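Local coordinates for protein 2-hydroxyisobutyryl-CoA synthetase (Aquincola tertiaricarbonis, PDB 6HDY) that belongs to the ANL superfamily of AMP-binding proteins, built from a large N-terminal domain and a smaller C-terminal domain, at residues S256-I264 / D387-Y396. Residues are numbered along the deposited sequence; the frame is centred on the assembly and turned at random.
Sequences SVPGVKDRI and DAALNQMSGY
Arg263 reaches across to Asn391, Met393 and Tyr396, joining helix 258-268 of the large N-terminal domain to helix 383-391 and the turn that follows it in the small C-terminal domain of this ANL fold. The contact is therefore a piece of the domain interface. Over the short segments the helix axes lie 7.7 Å apart at an angle of 50°.

The polar part is led by the arginine, extended from CG to NE. Its NE donates to Asn391 O at 2.8 Å, meeting a lone pair in the carbonyl plane. Arg263 NH2 adds a weak bond to Met393 O, the carbonyl that also accepts Tyr396 N in the type I turn 393-396. The positive charge beside Asn391 O and Met393 O is probably favourable. Tyr396 CD2 lies 3.7 Å above one guanidinium face of Arg263, displaced toward its rim; the two planes are steeply inclined, and NH2 meets the ring at its edge. Tyr396 OH is hydrogen-bonded to His400 ND1.

Gly259 is packed closely against Asn391 and Gln392. Lacking a side chain, it admits Gln392, whose CG comes within 3.6 Å of Gly259 CA, while the amide end of Gln392 lies against Pro258 CB. Asn391 CB rests on the Gly259 carbonyl carbon. Val257 has CG1 anti to its backbone N (chi1 170°), a setting that puts this methyl 3.6 Å from Ala388 CB. Val260 presents CG2 to Asn391 and, at 3.4 Å, to Asp387 OD2; within the N-terminal domain, Val260 also touches Ile226 of helix 222-234.

Within its own helix the Asn391 amide is held by Asp387 O: ND2 donates at 2.8 Å, almost straight at 172°, from the face of that carbonyl opposite the one used by Asn391 N.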
# COMPACT_ATOMS: atom_id res chain seq x y z
N SER A 256 -20.09 -8.64 12.88
CA SER A 256 -21.30 -9.41 13.20
C SER A 256 -21.33 -9.74 14.70
O SER A 256 -22.07 -10.61 15.15
CB SER A 256 -21.44 -10.64 12.32
OG SER A 256 -21.82 -10.22 11.02
N VAL A 257 -20.51 -9.00 15.47
CA VAL A 257 -20.41 -9.15 16.92
C VAL A 257 -21.29 -8.07 17.58
O VAL A 257 -21.05 -6.87 17.36
CB VAL A 257 -18.94 -9.21 17.42
CG1 VAL A 257 -18.85 -9.11 18.93
CG2 VAL A 257 -18.25 -10.48 16.93
N PRO A 258 -22.34 -8.50 18.31
CA PRO A 258 -23.33 -7.57 18.92
C PRO A 258 -22.86 -6.17 19.39
O PRO A 258 -23.19 -5.17 18.72
CB PRO A 258 -23.88 -8.38 20.08
CG PRO A 258 -23.89 -9.77 19.53
CD PRO A 258 -22.72 -9.90 18.59
N GLY A 259 -22.13 -6.10 20.52
CA GLY A 259 -21.63 -4.84 21.09
C GLY A 259 -20.56 -4.11 20.29
O GLY A 259 -20.39 -2.90 20.44
N VAL A 260 -19.82 -4.85 19.44
CA VAL A 260 -18.77 -4.29 18.59
C VAL A 260 -19.43 -3.54 17.42
O VAL A 260 -19.09 -2.38 17.19
CB VAL A 260 -17.72 -5.35 18.13
CG1 VAL A 260 -16.69 -4.75 17.17
CG2 VAL A 260 -17.01 -5.98 19.32
N LYS A 261 -20.38 -4.20 16.70
CA LYS A 261 -21.08 -3.59 15.56
C LYS A 261 -21.80 -2.30 15.99
O LYS A 261 -21.67 -1.26 15.32
CB LYS A 261 -22.08 -4.59 14.93
CG LYS A 261 -22.63 -4.09 13.59
CD LYS A 261 -23.85 -4.87 13.10
CE LYS A 261 -24.14 -4.52 11.65
NZ LYS A 261 -25.20 -5.38 11.09
N ASP A 262 -22.54 -2.36 17.12
CA ASP A 262 -23.29 -1.24 17.68
C ASP A 262 -22.39 -0.08 18.09
O ASP A 262 -22.74 1.07 17.82
CB ASP A 262 -24.21 -1.71 18.83
CG ASP A 262 -25.28 -2.69 18.39
OD1 ASP A 262 -25.48 -2.85 17.16
OD2 ASP A 262 -25.93 -3.29 19.28
N ARG A 263 -21.21 -0.38 18.68
CA ARG A 263 -20.23 0.65 19.06
C ARG A 263 -19.69 1.38 17.83
O ARG A 263 -19.58 2.60 17.86
CB ARG A 263 -19.06 0.06 19.88
CG ARG A 263 -19.31 0.09 21.39
CD ARG A 263 -18.23 -0.64 22.16
NE ARG A 263 -18.55 -0.76 23.58
CZ ARG A 263 -17.86 -0.17 24.56
NH1 ARG A 263 -16.77 0.55 24.29
NH2 ARG A 263 -18.23 -0.32 25.83
N ILE A 264 -19.38 0.65 16.75
CA ILE A 264 -18.84 1.25 15.52
C ILE A 264 -19.92 2.10 14.81
O ILE A 264 -19.65 3.27 14.52
CB ILE A 264 -18.15 0.22 14.58
CG1 ILE A 264 -17.07 -0.60 15.34
CG2 ILE A 264 -17.53 0.94 13.36
CD1 ILE A 264 -16.58 -1.85 14.64
N ASP A 387 -15.14 -10.79 23.87
CA ASP A 387 -15.14 -9.48 23.23
C ASP A 387 -16.56 -8.95 23.17
O ASP A 387 -16.77 -7.80 23.53
CB ASP A 387 -14.54 -9.57 21.81
CG ASP A 387 -14.27 -8.24 21.16
OD1 ASP A 387 -13.79 -7.32 21.86
OD2 ASP A 387 -14.48 -8.12 19.93
N ALA A 388 -17.55 -9.79 22.76
CA ALA A 388 -18.96 -9.44 22.66
C ALA A 388 -19.57 -9.06 24.01
O ALA A 388 -20.26 -8.04 24.08
CB ALA A 388 -19.75 -10.60 22.05
N ALA A 389 -19.30 -9.85 25.07
CA ALA A 389 -19.85 -9.61 26.41
C ALA A 389 -19.32 -8.31 27.00
O ALA A 389 -20.11 -7.53 27.54
CB ALA A 389 -19.55 -10.78 27.33
N LEU A 390 -18.01 -8.05 26.86
CA LEU A 390 -17.38 -6.84 27.38
C LEU A 390 -17.84 -5.55 26.67
O LEU A 390 -18.06 -4.54 27.35
CB LEU A 390 -15.86 -6.93 27.34
CG LEU A 390 -15.18 -7.89 28.31
CD1 LEU A 390 -13.71 -7.83 28.12
CD2 LEU A 390 -15.48 -7.54 29.77
N ASN A 391 -17.98 -5.60 25.33
CA ASN A 391 -18.38 -4.46 24.50
C ASN A 391 -19.83 -4.04 24.74
O ASN A 391 -20.21 -2.94 24.36
CB ASN A 391 -18.09 -4.71 22.99
CG ASN A 391 -16.66 -4.38 22.61
OD1 ASN A 391 -16.33 -3.23 22.28
ND2 ASN A 391 -15.76 -5.36 22.72
N GLN A 392 -20.62 -4.91 25.39
CA GLN A 392 -22.02 -4.63 25.72
C GLN A 392 -22.17 -4.00 27.11
O GLN A 392 -23.30 -3.86 27.61
CB GLN A 392 -22.89 -5.89 25.53
CG GLN A 392 -23.31 -6.07 24.08
CD GLN A 392 -24.10 -7.32 23.82
OE1 GLN A 392 -23.70 -8.44 24.19
NE2 GLN A 392 -25.21 -7.17 23.10
N MET A 393 -21.04 -3.57 27.69
CA MET A 393 -20.95 -2.93 29.01
C MET A 393 -20.50 -1.47 28.86
O MET A 393 -19.46 -1.21 28.24
CB MET A 393 -19.95 -3.68 29.92
CG MET A 393 -20.24 -5.15 30.10
SD MET A 393 -19.17 -5.88 31.38
CE MET A 393 -19.92 -5.09 32.90
N SER A 394 -21.28 -0.52 29.43
CA SER A 394 -21.04 0.93 29.36
C SER A 394 -19.70 1.38 29.98
O SER A 394 -19.11 2.36 29.50
CB SER A 394 -22.21 1.73 29.95
OG SER A 394 -22.58 1.31 31.26
N GLY A 395 -19.25 0.67 31.03
CA GLY A 395 -18.02 0.93 31.77
C GLY A 395 -16.74 0.37 31.18
O GLY A 395 -15.65 0.69 31.64
N TYR A 396 -16.87 -0.49 30.15
CA TYR A 396 -15.73 -1.11 29.46
C TYR A 396 -14.94 -0.08 28.60
O TYR A 396 -15.54 0.67 27.84
CB TYR A 396 -16.23 -2.29 28.62
CG TYR A 396 -15.21 -2.92 27.69
CD1 TYR A 396 -14.15 -3.66 28.20
CD2 TYR A 396 -15.32 -2.78 26.31
CE1 TYR A 396 -13.22 -4.26 27.36
CE2 TYR A 396 -14.40 -3.39 25.46
CZ TYR A 396 -13.36 -4.14 25.98
OH TYR A 396 -12.43 -4.70 25.15